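Local atomic coordinates of sortase B (Clostridium perfringens, PDB entry 5YFK), a protein that is a class B sortase, a cysteine transpeptidase that probably joins surface proteins to the cell wall, here as an engineered variant. Residues E99-V109 / I167-Y177; I195-L206 / R217-I225. The protein carries 1 engineered substitution. All coordinates share one frame; numbering follows the deposited sequence.

Interaction 1 of 2, residues E99-V109 / I167-Y177; sequences ENNLNDDSNIV and IKTKFSNKEDY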
loop_
_atom_site.group_PDB
_atom_site.type_symbol
_atom_site.label_atom_id
_atom_site.label_comp_id
_atom_site.label_asym_id
_atom_site.label_seq_id
_atom_site.Cartn_x
_atom_site.Cartn_y
_atom_site.Cartn_z
ATOM N N GLU A 99 12.301 3.607 -5.381
ATOM C CA GLU A 99 13.043 2.740 -6.307
ATOM C C GLU A 99 12.105 1.864 -7.166
ATOM O O GLU A 99 12.539 1.278 -8.150
ATOM C CB GLU A 99 14.026 1.849 -5.540
ATOM C CG GLU A 99 14.986 2.593 -4.626
ATOM C CD GLU A 99 15.618 3.805 -5.302
ATOM O OE1 GLU A 99 15.386 4.959 -4.847
ATOM O OE2 GLU A 99 16.290 3.605 -6.338
ATOM N N ASN A 100 10.807 1.841 -6.845
ATOM C CA ASN A 100 9.860 1.066 -7.629
ATOM C C ASN A 100 9.767 1.542 -9.062
ATOM O O ASN A 100 9.532 2.729 -9.327
ATOM C CB ASN A 100 8.465 1.101 -7.006
ATOM C CG ASN A 100 8.095 -0.195 -6.294
ATOM O OD1 ASN A 100 7.344 -0.156 -5.326
ATOM N ND2 ASN A 100 8.484 -1.330 -6.846
ATOM N N ASN A 101 9.881 0.599 -9.990
ATOM C CA ASN A 101 9.387 0.826 -11.354
ATOM C C ASN A 101 8.028 0.184 -11.527
ATOM O O ASN A 101 7.914 -1.056 -11.619
ATOM C CB ASN A 101 10.378 0.303 -12.400
ATOM C CG ASN A 101 9.904 0.527 -13.832
ATOM O OD1 ASN A 101 8.712 0.542 -14.120
ATOM N ND2 ASN A 101 10.840 0.837 -14.704
ATOM N N LEU A 102 6.989 1.022 -11.582
ATOM C CA LEU A 102 5.611 0.539 -11.501
ATOM C C LEU A 102 5.175 -0.181 -12.775
ATOM O O LEU A 102 4.321 -1.069 -12.734
ATOM C CB LEU A 102 4.651 1.689 -11.199
ATOM C CG LEU A 102 4.803 2.332 -9.818
ATOM C CD1 LEU A 102 3.749 3.419 -9.641
ATOM C CD2 LEU A 102 4.653 1.261 -8.738
ATOM N N ASN A 103 5.882 0.060 -13.878
ATOM C CA ASN A 103 5.607 -0.701 -15.106
ATOM C C ASN A 103 6.187 -2.103 -15.084
ATOM O O ASN A 103 5.622 -3.023 -15.684
ATOM C CB ASN A 103 6.140 0.047 -16.326
ATOM C CG ASN A 103 5.408 1.352 -16.566
ATOM O OD1 ASN A 103 4.178 1.405 -16.511
ATOM N ND2 ASN A 103 6.164 2.434 -16.688
ATOM N N ASP A 104 7.316 -2.255 -14.389
ATOM C CA ASP A 104 8.111 -3.477 -14.472
ATOM C C ASP A 104 8.081 -4.344 -13.225
ATOM O O ASP A 104 8.112 -5.592 -13.324
ATOM C CB ASP A 104 9.559 -3.150 -14.829
ATOM C CG ASP A 104 9.684 -2.372 -16.132
ATOM O OD1 ASP A 104 8.702 -2.308 -16.906
ATOM O OD2 ASP A 104 10.802 -1.890 -16.403
ATOM N N ASP A 105 8.132 -3.725 -12.050
ATOM C CA ASP A 105 8.514 -4.476 -10.850
ATOM C C ASP A 105 7.431 -5.503 -10.429
ATOM O O ASP A 105 6.228 -5.239 -10.528
ATOM C CB ASP A 105 8.809 -3.507 -9.706
ATOM C CG ASP A 105 10.084 -2.704 -9.918
ATOM O OD1 ASP A 105 10.845 -2.988 -10.881
ATOM O OD2 ASP A 105 10.289 -1.747 -9.143
ATOM N N SER A 106 7.861 -6.657 -9.920
ATOM C CA SER A 106 6.909 -7.682 -9.456
ATOM C C SER A 106 6.380 -7.422 -8.024
ATOM O O SER A 106 5.386 -8.023 -7.612
ATOM C CB SER A 106 7.525 -9.085 -9.576
ATOM O OG SER A 106 7.288 -9.615 -10.875
ATOM N N ASN A 107 7.036 -6.534 -7.277
ATOM C CA ASN A 107 6.565 -6.156 -5.919
ATOM C C ASN A 107 6.442 -4.650 -5.849
ATOM O O ASN A 107 7.438 -3.948 -5.962
ATOM C CB ASN A 107 7.538 -6.633 -4.858
ATOM C CG ASN A 107 7.035 -6.419 -3.439
ATOM O OD1 ASN A 107 5.844 -6.127 -3.202
ATOM N ND2 ASN A 107 7.933 -6.603 -2.479
ATOM N N ILE A 108 5.218 -4.178 -5.688
ATOM C CA ILE A 108 4.950 -2.760 -5.488
ATOM C C ILE A 108 4.936 -2.529 -3.977
ATOM O O ILE A 108 4.148 -3.133 -3.248
ATOM C CB ILE A 108 3.607 -2.377 -6.105
ATOM C CG1 ILE A 108 3.606 -2.729 -7.603
ATOM C CG2 ILE A 108 3.316 -0.888 -5.859
ATOM C CD1 ILE A 108 2.234 -2.788 -8.239
ATOM N N VAL A 109 5.795 -1.633 -3.517
ATOM C CA VAL A 109 5.964 -1.465 -2.083
ATOM C C VAL A 109 5.497 -0.106 -1.661
ATOM O O VAL A 109 5.952 0.914 -2.194
ATOM C CB VAL A 109 7.436 -1.657 -1.669
ATOM C CG1 VAL A 109 7.636 -1.331 -0.197
ATOM C CG2 VAL A 109 7.868 -3.077 -1.970
ATOM N N ILE A 167 13.056 -6.496 2.300
ATOM C CA ILE A 167 12.044 -6.115 1.281
ATOM C C ILE A 167 12.769 -5.768 -0.036
ATOM O O ILE A 167 13.753 -5.014 -0.035
ATOM C CB ILE A 167 11.171 -4.929 1.738
ATOM C CG1 ILE A 167 10.272 -5.339 2.922
ATOM C CG2 ILE A 167 10.309 -4.405 0.588
ATOM C CD1 ILE A 167 9.351 -6.506 2.623
ATOM N N LYS A 168 12.302 -6.354 -1.137
ATOM C CA LYS A 168 12.919 -6.198 -2.456
ATOM C C LYS A 168 11.826 -5.843 -3.471
ATOM O O LYS A 168 10.712 -6.385 -3.390
ATOM C CB LYS A 168 13.553 -7.519 -2.907
ATOM C CG LYS A 168 14.721 -8.012 -2.060
ATOM C CD LYS A 168 15.014 -9.477 -2.357
ATOM C CE LYS A 168 15.646 -9.667 -3.738
ATOM N NZ LYS A 168 15.966 -11.098 -4.041
ATOM N N THR A 169 12.171 -4.981 -4.435
ATOM C CA THR A 169 11.312 -4.663 -5.587
ATOM C C THR A 169 11.832 -5.263 -6.907
ATOM O O THR A 169 11.083 -5.410 -7.869
ATOM C CB THR A 169 11.190 -3.144 -5.781
ATOM O OG1 THR A 169 12.497 -2.561 -5.913
ATOM C CG2 THR A 169 10.488 -2.476 -4.564
ATOM N N LYS A 170 13.064 -5.738 -6.879
ATOM C CA LYS A 170 13.794 -6.125 -8.066
ATOM C C LYS A 170 14.243 -7.543 -7.827
ATOM O O LYS A 170 14.771 -7.832 -6.764
ATOM C CB LYS A 170 15.044 -5.253 -8.247
ATOM C CG LYS A 170 14.762 -3.775 -8.474
ATOM C CD LYS A 170 13.984 -3.567 -9.768
ATOM C CE LYS A 170 13.919 -2.100 -10.184
ATOM N NZ LYS A 170 12.975 -1.309 -9.346
ATOM N N PHE A 171 14.087 -8.408 -8.830
ATOM C CA PHE A 171 14.560 -9.789 -8.721
ATOM C C PHE A 171 15.503 -10.217 -9.858
ATOM O O PHE A 171 15.290 -9.867 -11.012
ATOM C CB PHE A 171 13.369 -10.728 -8.617
ATOM C CG PHE A 171 12.507 -10.455 -7.417
ATOM C CD1 PHE A 171 12.885 -10.918 -6.181
ATOM C CD2 PHE A 171 11.476 -9.520 -7.490
ATOM C CE1 PHE A 171 12.181 -10.553 -5.044
ATOM C CE2 PHE A 171 10.781 -9.132 -6.360
ATOM C CZ PHE A 171 11.169 -9.609 -5.125
ATOM N N SER A 172 16.549 -10.974 -9.522
ATOM C CA SER A 172 17.484 -11.459 -10.544
ATOM C C SER A 172 16.720 -12.291 -11.567
ATOM O O SER A 172 16.534 -11.868 -12.707
ATOM C CB SER A 172 18.595 -12.298 -9.905
ATOM O OG SER A 172 19.466 -11.490 -9.124
ATOM N N ASN A 173 16.062 -13.332 -11.070
ATOM C CA ASN A 173 15.415 -14.325 -11.919
ATOM C C ASN A 173 14.189 -14.873 -11.220
ATOM O O ASN A 173 13.928 -14.522 -10.070
ATOM C CB ASN A 173 16.381 -15.472 -12.240
ATOM C CG ASN A 173 17.063 -16.031 -11.003
ATOM O OD1 ASN A 173 16.407 -16.405 -10.038
ATOM N ND2 ASN A 173 18.379 -16.191 -11.074
ATOM N N LYS A 174 13.488 -15.768 -11.912
ATOM C CA LYS A 174 12.292 -16.433 -11.408
ATOM C C LYS A 174 12.535 -17.147 -10.072
ATOM O O LYS A 174 11.676 -17.134 -9.179
ATOM C CB LYS A 174 11.827 -17.459 -12.443
ATOM C CG LYS A 174 10.425 -17.998 -12.228
ATOM C CD LYS A 174 9.385 -17.153 -12.955
ATOM C CE LYS A 174 9.307 -17.502 -14.431
ATOM N NZ LYS A 174 8.498 -16.499 -15.177
ATOM N N GLU A 175 13.601 -17.943 -10.033
ATOM C CA GLU A 175 13.978 -18.702 -8.837
ATOM C C GLU A 175 14.112 -17.792 -7.604
ATOM O O GLU A 175 13.670 -18.139 -6.488
ATOM C CB GLU A 175 15.320 -19.416 -9.105
ATOM C CG GLU A 175 15.894 -20.188 -7.928
ATOM C CD GLU A 175 17.193 -20.911 -8.273
ATOM O OE1 GLU A 175 17.320 -21.376 -9.429
ATOM O OE2 GLU A 175 18.091 -21.001 -7.401
ATOM N N ASP A 176 14.806 -16.679 -7.787
ATOM C CA ASP A 176 15.014 -15.702 -6.718
ATOM C C ASP A 176 13.685 -15.121 -6.262
ATOM O O ASP A 176 13.465 -14.918 -5.076
ATOM C CB ASP A 176 15.913 -14.569 -7.203
ATOM C CG ASP A 176 17.366 -15.001 -7.393
ATOM O OD1 ASP A 176 17.697 -16.178 -7.116
ATOM O OD2 ASP A 176 18.185 -14.148 -7.800
ATOM N N TYR A 177 12.786 -14.885 -7.211
ATOM C CA TYR A 177 11.447 -14.361 -6.887
ATOM C C TYR A 177 10.603 -15.401 -6.172
ATOM O O TYR A 177 9.880 -15.095 -5.225
ATOM C CB TYR A 177 10.748 -13.932 -8.162
ATOM C CG TYR A 177 9.397 -13.267 -7.948
ATOM C CD1 TYR A 177 9.212 -12.311 -6.959
ATOM C CD2 TYR A 177 8.294 -13.682 -8.667
ATOM C CE1 TYR A 177 7.994 -11.666 -6.809
ATOM C CE2 TYR A 177 7.062 -13.091 -8.488
ATOM C CZ TYR A 177 6.917 -12.072 -7.572
ATOM O OH TYR A 177 5.652 -11.541 -7.372
HETATM O O HOH W 1 10.712 -6.992 -9.833
#

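Interaction 2 of 2, residues I195-L206 / R217-I225; sequences IDLNSNDRILTL and RIVVVAKEI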
loop_
_atom_site.group_PDB
_atom_site.type_symbol
_atom_site.label_atom_id
_atom_site.label_comp_id
_atom_site.label_asym_id
_atom_site.label_seq_id
_atom_site.Cartn_x
_atom_site.Cartn_y
_atom_site.Cartn_z
ATOM N N ILE A 195 -4.677 -19.794 -2.426
ATOM C CA ILE A 195 -4.236 -18.537 -3.035
ATOM C C ILE A 195 -3.292 -18.789 -4.230
ATOM O O ILE A 195 -2.976 -17.868 -4.980
ATOM C CB ILE A 195 -3.546 -17.631 -1.983
ATOM C CG1 ILE A 195 -3.567 -16.166 -2.425
ATOM C CG2 ILE A 195 -2.113 -18.063 -1.731
ATOM C CD1 ILE A 195 -4.467 -15.300 -1.579
ATOM N N ASP A 196 -2.952 -20.059 -4.467
ATOM C CA ASP A 196 -2.015 -20.451 -5.541
ATOM C C ASP A 196 -0.897 -19.408 -5.735
ATOM O O ASP A 196 -0.647 -18.959 -6.858
ATOM C CB ASP A 196 -2.803 -20.631 -6.838
ATOM C CG ASP A 196 -2.010 -21.324 -7.942
ATOM O OD1 ASP A 196 -0.981 -21.958 -7.655
ATOM O OD2 ASP A 196 -2.342 -21.087 -9.126
ATOM N N LEU A 197 -0.079 -19.209 -4.710
ATOM C CA LEU A 197 0.986 -18.236 -4.802
ATOM C C LEU A 197 2.113 -18.849 -5.640
ATOM O O LEU A 197 2.521 -20.006 -5.412
ATOM C CB LEU A 197 1.503 -17.853 -3.411
ATOM C CG LEU A 197 2.482 -16.673 -3.388
ATOM C CD1 LEU A 197 1.844 -15.394 -3.898
ATOM C CD2 LEU A 197 3.093 -16.463 -1.999
ATOM N N ASN A 198 2.555 -18.108 -6.647
ATOM C CA ASN A 198 3.538 -18.630 -7.599
ATOM C C ASN A 198 4.310 -17.540 -8.336
ATOM O O ASN A 198 3.956 -16.369 -8.300
ATOM C CB ASN A 198 2.850 -19.588 -8.576
ATOM C CG ASN A 198 2.064 -18.871 -9.657
ATOM O OD1 ASN A 198 2.617 -18.523 -10.704
ATOM N ND2 ASN A 198 0.778 -18.703 -9.449
ATOM N N SER A 199 5.412 -17.918 -8.979
ATOM C CA SER A 199 6.358 -16.944 -9.482
ATOM C C SER A 199 5.825 -16.133 -10.671
ATOM O O SER A 199 6.412 -15.120 -11.044
ATOM C CB SER A 199 7.643 -17.666 -9.892
ATOM O OG SER A 199 7.468 -18.266 -11.160
ATOM N N ASN A 200 4.654 -16.473 -11.188
ATOM C CA ASN A 200 4.030 -15.591 -12.174
ATOM C C ASN A 200 3.281 -14.428 -11.549
ATOM O O ASN A 200 2.846 -13.520 -12.253
ATOM C CB ASN A 200 3.049 -16.360 -13.056
ATOM C CG ASN A 200 3.722 -17.430 -13.874
ATOM O OD1 ASN A 200 4.758 -17.191 -14.500
ATOM N ND2 ASN A 200 3.203 -18.646 -13.776
ATOM N N ASP A 201 3.123 -14.448 -10.232
ATOM C CA ASP A 201 2.280 -13.468 -9.573
ATOM C C ASP A 201 2.940 -12.090 -9.476
ATOM O O ASP A 201 4.172 -11.939 -9.569
ATOM C CB ASP A 201 1.894 -13.942 -8.169
ATOM C CG ASP A 201 0.849 -15.044 -8.189
ATOM O OD1 ASP A 201 -0.093 -14.954 -9.003
ATOM O OD2 ASP A 201 0.904 -15.930 -7.300
ATOM N N ARG A 202 2.095 -11.080 -9.327
ATOM C CA ARG A 202 2.567 -9.745 -8.990
ATOM C C ARG A 202 2.053 -9.403 -7.606
ATOM O O ARG A 202 0.878 -9.637 -7.302
ATOM C CB ARG A 202 2.040 -8.716 -9.994
ATOM C CG ARG A 202 2.700 -7.363 -9.778
ATOM C CD ARG A 202 2.300 -6.322 -10.807
ATOM N NE ARG A 202 3.341 -5.299 -10.876
ATOM C CZ ARG A 202 3.296 -4.217 -11.649
ATOM N NH1 ARG A 202 4.375 -3.452 -11.773
ATOM N NH2 ARG A 202 2.161 -3.868 -12.236
ATOM N N ILE A 203 2.918 -8.898 -6.750
ATOM C CA ILE A 203 2.505 -8.648 -5.391
ATOM C C ILE A 203 2.545 -7.171 -5.014
ATOM O O ILE A 203 3.274 -6.379 -5.613
ATOM C CB ILE A 203 3.292 -9.491 -4.366
ATOM C CG1 ILE A 203 4.802 -9.244 -4.477
ATOM C CG2 ILE A 203 2.920 -10.973 -4.542
ATOM C CD1 ILE A 203 5.595 -9.733 -3.264
ATOM N N LEU A 204 1.851 -6.888 -3.917
ATOM C CA LEU A 204 1.741 -5.572 -3.323
ATOM C C LEU A 204 2.085 -5.707 -1.842
ATOM O O LEU A 204 1.557 -6.594 -1.151
ATOM C CB LEU A 204 0.308 -5.070 -3.448
ATOM C CG LEU A 204 -0.015 -3.691 -2.844
ATOM C CD1 LEU A 204 0.756 -2.516 -3.403
ATOM C CD2 LEU A 204 -1.490 -3.439 -2.990
ATOM N N THR A 205 3.035 -4.912 -1.391
ATOM C CA THR A 205 3.465 -4.946 0.008
ATOM C C THR A 205 3.132 -3.616 0.658
ATOM O O THR A 205 3.598 -2.572 0.196
ATOM C CB THR A 205 4.977 -5.198 0.085
ATOM O OG1 THR A 205 5.288 -6.425 -0.595
ATOM C CG2 THR A 205 5.503 -5.207 1.526
ATOM N N LEU A 206 2.413 -3.669 1.775
ATOM C CA LEU A 206 2.065 -2.472 2.525
ATOM C C LEU A 206 2.776 -2.468 3.858
ATOM O O LEU A 206 2.727 -3.454 4.576
ATOM C CB LEU A 206 0.555 -2.403 2.784
ATOM C CG LEU A 206 -0.382 -2.591 1.587
ATOM C CD1 LEU A 206 -1.829 -2.486 2.024
ATOM C CD2 LEU A 206 -0.070 -1.603 0.480
ATOM N N ARG A 217 7.653 -2.862 12.719
ATOM C CA ARG A 217 6.996 -2.615 11.459
ATOM C C ARG A 217 5.921 -3.654 11.258
ATOM O O ARG A 217 6.139 -4.852 11.502
ATOM C CB ARG A 217 7.993 -2.692 10.309
ATOM C CG ARG A 217 9.059 -1.638 10.351
ATOM C CD ARG A 217 8.463 -0.284 10.134
ATOM N NE ARG A 217 9.450 0.776 10.095
ATOM C CZ ARG A 217 9.770 1.565 11.123
ATOM N NH1 ARG A 217 9.260 1.370 12.342
ATOM N NH2 ARG A 217 10.666 2.520 10.940
ATOM N N ILE A 218 4.788 -3.218 10.734
ATOM C CA ILE A 218 3.722 -4.175 10.373
ATOM C C ILE A 218 3.565 -4.238 8.847
ATOM O O ILE A 218 3.617 -3.228 8.201
ATOM C CB ILE A 218 2.378 -3.740 10.987
ATOM C CG1 ILE A 218 2.546 -3.464 12.497
ATOM C CG2 ILE A 218 1.296 -4.786 10.742
ATOM C CD1 ILE A 218 1.320 -2.879 13.171
ATOM N N VAL A 219 3.467 -5.456 8.306
ATOM C CA VAL A 219 3.558 -5.690 6.861
ATOM C C VAL A 219 2.359 -6.522 6.418
ATOM O O VAL A 219 2.045 -7.536 7.024
ATOM C CB VAL A 219 4.850 -6.439 6.469
ATOM C CG1 VAL A 219 5.031 -6.491 4.952
ATOM C CG2 VAL A 219 6.070 -5.814 7.131
ATOM N N VAL A 220 1.725 -6.096 5.328
ATOM C CA VAL A 220 0.741 -6.885 4.639
ATOM C C VAL A 220 1.155 -7.088 3.172
ATOM O O VAL A 220 1.654 -6.176 2.529
ATOM C CB VAL A 220 -0.659 -6.244 4.694
ATOM C CG1 VAL A 220 -1.621 -7.016 3.801
ATOM C CG2 VAL A 220 -1.184 -6.254 6.135
ATOM N N VAL A 221 1.155 -8.343 2.739
ATOM C CA VAL A 221 1.505 -8.676 1.353
ATOM C C VAL A 221 0.317 -9.366 0.679
ATOM O O VAL A 221 -0.355 -10.231 1.260
ATOM C CB VAL A 221 2.754 -9.588 1.274
ATOM C CG1 VAL A 221 3.366 -9.550 -0.109
ATOM C CG2 VAL A 221 3.809 -9.164 2.310
ATOM N N ALA A 222 0.052 -8.950 -0.554
ATOM C CA ALA A 222 -1.128 -9.377 -1.303
ATOM C C ALA A 222 -0.715 -9.655 -2.751
ATOM O O ALA A 222 0.284 -9.098 -3.241
ATOM C CB ALA A 222 -2.182 -8.275 -1.267
ATOM N N LYS A 223 -1.379 -10.627 -3.365
ATOM C CA LYS A 223 -1.156 -10.958 -4.775
ATOM C C LYS A 223 -2.279 -10.547 -5.689
ATOM O O LYS A 223 -3.465 -10.654 -5.351
ATOM C CB LYS A 223 -0.899 -12.457 -4.968
ATOM C CG LYS A 223 -2.050 -13.336 -4.563
ATOM C CD LYS A 223 -1.856 -14.731 -5.121
ATOM C CE LYS A 223 -2.461 -14.911 -6.502
ATOM N NZ LYS A 223 -2.132 -16.252 -7.071
ATOM N N GLU A 224 -1.909 -10.183 -6.910
ATOM C CA GLU A 224 -2.892 -9.698 -7.864
ATOM C C GLU A 224 -3.756 -10.852 -8.315
ATOM O O GLU A 224 -3.247 -11.930 -8.614
ATOM C CB GLU A 224 -2.251 -9.033 -9.058
ATOM C CG GLU A 224 -3.287 -8.308 -9.888
ATOM C CD GLU A 224 -2.682 -7.428 -10.948
ATOM O OE1 GLU A 224 -1.432 -7.328 -11.050
ATOM O OE2 GLU A 224 -3.493 -6.794 -11.650
ATOM N N ILE A 225 -5.063 -10.620 -8.300
ATOM C CA ILE A 225 -6.021 -11.593 -8.757
ATOM C C ILE A 225 -6.925 -11.024 -9.830
ATOM O O ILE A 225 -7.031 -9.804 -9.981
ATOM C CB ILE A 225 -6.887 -12.100 -7.604
ATOM C CG1 ILE A 225 -7.745 -10.964 -7.038
ATOM C CG2 ILE A 225 -6.010 -12.727 -6.535
ATOM C CD1 ILE A 225 -8.781 -11.445 -6.043
HETATM O O HOH W 2 -3.035 -17.690 -9.598
HETATM O O HOH W 3 -0.562 -12.279 -9.245
HETATM O O HOH W 4 -0.508 -5.042 -11.971
#

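Interaction 1 of 2, residues E99-V109 / I167-Y177
N107, the first residue of strand 107-111, and T169, in the loop following helix 160-166, have CA atoms 5.0 Å apart, the closest CA pair between two segments that are not paired as strands. N107 ND2 donates to K168 O at 2.9 Å, while its OD1 is hydrogen-bonded to T205 OG1. Beside it, T169 places OG1 between the backbone N and the carbonyl carbon (chi1 56°); CG2 then falls anti to the carbonyl carbon, lies 3.7 Å from V109 CG2 and rests against the amide of N100. That amide braces the turn by donating through ND2 to both D105 OD2 and N107 O, close to its own plane. In the sortase domain this joins the turn leading into strand 107-111 to the segment between helices 160-166 and 174-186. K170 starts away from the turn, but bends at chi2 and chi4 bring K170 NZ back to D105 OD2, a 2.7 Å salt bridge on the syn side but tilted 23° out of the carboxylate plane, and to E99 O at 2.9 Å. N100 ND2 and N101 N also donate to OD2; three donors on one oxygen would probably favour the charged form of D105. Farther along, S106 CB sits over one face of the Y177 ring, 4.1 Å from its centroid, and the Y177 hydroxyl is bonded to D201 O. A water joins S106 N to T169 O.

Interaction 2 of 2, residues I195-L206 / R217-I225
K223 reaches from strand 216-225 across to segment 195-206, and its atoms from CB to NZ each meet something on it. K223 CB lies 4.1 Å from I203 CG2, on the sheet face that also carries T205 and V221. From there K223 CG, set between the backbone N and the carbonyl carbon (chi1 62°), comes within 3.9 Å of I195 CG1. K223 CD packs closer, 3.5 Å from I195 CG1, and has L197 CD1 on it as well; both apolar side chains run past the lysine in the opposite direction. After the bend at chi3, CE passes D201 OD1 and I195 O. K223 NZ donates to I195 O at 2.8 Å, nearly in line with the carbonyl, and forms a salt bridge to D201 whose two bonds, one to each oxygen, are weak. NZ also makes a weak bond to D196 O and donates to a water. D201 OD2 accepts from N198 N above the carboxylate plane, within the type I turn N198-D201, which probably steadies the acid facing the lysine. R202 and E224 lie side by side, their charged ends bridged by a water, while R202 NH1 bonds to L102 O. The axes of the short strand segments run at 159° between their N-to-C directions: L204-A222 and L206-V220 are hydrogen-bonded pairs, I203-K223 and T205-V221 non-hydrogen-bonded. This is an antiparallel beta hairpin of the sortase fold, whose connecting end, beyond L206 and before I218, holds the engineered S209, at the predicted nucleophile position, and R217, the predicted transition-state stabiliser.

Overall arrangement
Interactions 1 and 2 follow one another along the chain without overlap, and their centres are 12 Å apart. Strand 203-210 unites them: in the mixed sheet it lies between strand 107-111, parallel to it and part of interaction 1, and strand 216-225, its antiparallel hairpin partner in interaction 2. Backbone hydrogen bonds of I203 with S106 and I108 join it to segment 99-109. Helix 174-186, which begins in interaction 1, leads on to the turn of interaction 2. The neighbouring strands thus tie the loops of interaction 1 to the hairpin bearing the predicted catalytic positions S209 and R217; I167 lies about 8 Å from R217, side chain to side chain.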